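Long-range contact in probable arylamine n-acetyl transferase (Mycobacterium abscessus, PDB 4GUZ), which probably transfers an acetyl group from acetyl coenzyme A to arylamine substrates: residues A[114-119]-A[129-134]. Sequence-based numbering, arbitrary orientation.
Sequences ATHGML and LCDVGF
His116 NE2 donates a hydrogen bond to Asp131 OD1 over 2.6 Å, with an N-H...O angle of 160°. The oxygen lies almost in the imidazole plane and is met on its syn side, somewhat out of the carboxylate plane. Ring and carboxylate are not coplanar; their planes stand 56° apart. His116 CG is anti to the backbone N (chi1 176°), and with CB already pointing toward 129-134 this carries the ring toward Asp131. Phe134 makes an edge-to-face pair with this ring: Phe134 CD1 lies over one imidazole face, 3.8 Å from His116 NE2. Met118 crosses the Asp131 side chain at a slant, with Met118 CG 3.4 Å from Asp131 OD1. Met118 SD also packs against Leu129 CD1 at 4.1 Å.

A water also donates to Asp131 OD1, at 2.7 Å. It donates to Gly117 O as well and accepts from Gly133 N, tying both segments together. Asp131 OD2 is hydrogen-bonded to His189 NE2, so both carboxylate oxygens are engaged. Further along the hairpin 116-123/126-130, Leu119 and Cys130 form an antiparallel hydrogen-bonded pair. Cys130 N to Leu119 O is 2.7 Å; the return bond, Leu119 N to Cys130 O, is longer at 3.3 Å.

His116 also touches Cys79 on helix 79-92. This geometry is consistent with the Cys-His-Asp triad of arylamine N-acetyltransferases, in which Asp131 would orient the imidazole beside the cysteine.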
loop_
_atom_site.group_PDB
_atom_site.type_symbol
_atom_site.label_atom_id
_atom_site.label_comp_id
_atom_site.label_asym_id
_atom_site.label_seq_id
_atom_site.Cartn_x
_atom_site.Cartn_y
_atom_site.Cartn_z
ATOM N N ALA A 114 7.439 -8.790 9.877
ATOM C CA ALA A 114 7.579 -7.443 9.299
ATOM C C ALA A 114 7.455 -7.506 7.800
ATOM O O ALA A 114 8.467 -7.476 7.094
ATOM C CB ALA A 114 8.909 -6.830 9.710
ATOM N N THR A 115 6.206 -7.573 7.294
ATOM C CA THR A 115 5.978 -7.764 5.873
ATOM C C THR A 115 5.142 -6.634 5.211
ATOM O O THR A 115 4.529 -6.857 4.165
ATOM C CB THR A 115 5.397 -9.174 5.626
ATOM O OG1 THR A 115 4.290 -9.424 6.494
ATOM C CG2 THR A 115 6.445 -10.274 5.802
ATOM N N HIS A 116 5.211 -5.407 5.748
ATOM C CA HIS A 116 4.569 -4.260 5.105
ATOM C C HIS A 116 5.611 -3.197 4.843
ATOM O O HIS A 116 6.116 -2.608 5.784
ATOM C CB HIS A 116 3.393 -3.695 5.922
ATOM C CG HIS A 116 2.805 -2.457 5.316
ATOM N ND1 HIS A 116 2.298 -2.460 4.025
ATOM C CD2 HIS A 116 2.702 -1.205 5.826
ATOM C CE1 HIS A 116 1.884 -1.220 3.798
ATOM N NE2 HIS A 116 2.107 -0.429 4.851
ATOM N N GLY A 117 5.958 -2.988 3.576
ATOM C CA GLY A 117 6.969 -1.995 3.248
ATOM C C GLY A 117 6.388 -0.600 3.207
ATOM O O GLY A 117 5.256 -0.412 2.746
ATOM N N MET A 118 7.157 0.378 3.708
ATOM C CA MET A 118 6.837 1.807 3.741
ATOM C C MET A 118 8.108 2.583 3.490
ATOM O O MET A 118 9.208 2.012 3.572
ATOM C CB MET A 118 6.245 2.207 5.112
ATOM C CG MET A 118 4.902 1.550 5.397
ATOM S SD MET A 118 4.317 1.775 7.072
ATOM C CE MET A 118 5.378 0.647 7.980
ATOM N N LEU A 119 7.973 3.873 3.228
ATOM C CA LEU A 119 9.102 4.758 2.997
ATOM C C LEU A 119 9.070 5.934 3.963
ATOM O O LEU A 119 7.984 6.395 4.346
ATOM C CB LEU A 119 9.109 5.248 1.543
ATOM C CG LEU A 119 9.239 4.136 0.499
ATOM C CD1 LEU A 119 8.525 4.497 -0.795
ATOM C CD2 LEU A 119 10.699 3.721 0.274
ATOM N N LEU A 129 6.507 9.859 7.419
ATOM C CA LEU A 129 6.150 8.495 7.053
ATOM C C LEU A 129 5.289 8.509 5.803
ATOM O O LEU A 129 4.238 9.160 5.795
ATOM C CB LEU A 129 5.400 7.813 8.215
ATOM C CG LEU A 129 4.881 6.389 7.926
ATOM C CD1 LEU A 129 6.019 5.442 7.675
ATOM C CD2 LEU A 129 3.933 5.922 9.035
ATOM N N CYS A 130 5.718 7.791 4.748
ATOM C CA CYS A 130 4.925 7.692 3.525
ATOM C C CYS A 130 4.433 6.251 3.388
ATOM O O CYS A 130 5.105 5.394 2.792
ATOM C CB CYS A 130 5.711 8.150 2.301
ATOM S SG CYS A 130 6.188 9.901 2.346
ATOM N N ASP A 131 3.251 5.983 3.962
ATOM C CA ASP A 131 2.620 4.650 3.912
ATOM C C ASP A 131 1.714 4.640 2.695
ATOM O O ASP A 131 0.506 4.873 2.792
ATOM C CB ASP A 131 1.869 4.388 5.207
ATOM C CG ASP A 131 1.414 2.949 5.387
ATOM O OD1 ASP A 131 1.697 2.119 4.494
ATOM O OD2 ASP A 131 0.778 2.660 6.413
ATOM N N VAL A 132 2.312 4.444 1.526
ATOM C CA VAL A 132 1.610 4.598 0.240
ATOM C C VAL A 132 0.963 3.314 -0.313
ATOM O O VAL A 132 0.136 3.413 -1.222
ATOM C CB VAL A 132 2.530 5.220 -0.850
ATOM C CG1 VAL A 132 3.058 6.599 -0.423
ATOM C CG2 VAL A 132 3.672 4.274 -1.248
ATOM N N GLY A 133 1.371 2.154 0.181
ATOM C CA GLY A 133 0.905 0.879 -0.356
ATOM C C GLY A 133 0.136 -0.032 0.565
ATOM O O GLY A 133 0.181 -1.239 0.374
ATOM N N PHE A 134 -0.656 0.523 1.497
ATOM C CA PHE A 134 -1.439 -0.290 2.425
ATOM C C PHE A 134 -2.839 -0.636 1.858
ATOM O O PHE A 134 -3.463 -1.576 2.342
ATOM C CB PHE A 134 -1.549 0.431 3.787
ATOM C CG PHE A 134 -2.222 -0.359 4.895
ATOM C CD1 PHE A 134 -1.522 -1.324 5.609
ATOM C CD2 PHE A 134 -3.557 -0.128 5.225
ATOM C CE1 PHE A 134 -2.146 -2.052 6.631
ATOM C CE2 PHE A 134 -4.183 -0.863 6.244
ATOM C CZ PHE A 134 -3.474 -1.817 6.939
HETATM O O HOH W 1 3.274 1.591 2.307
#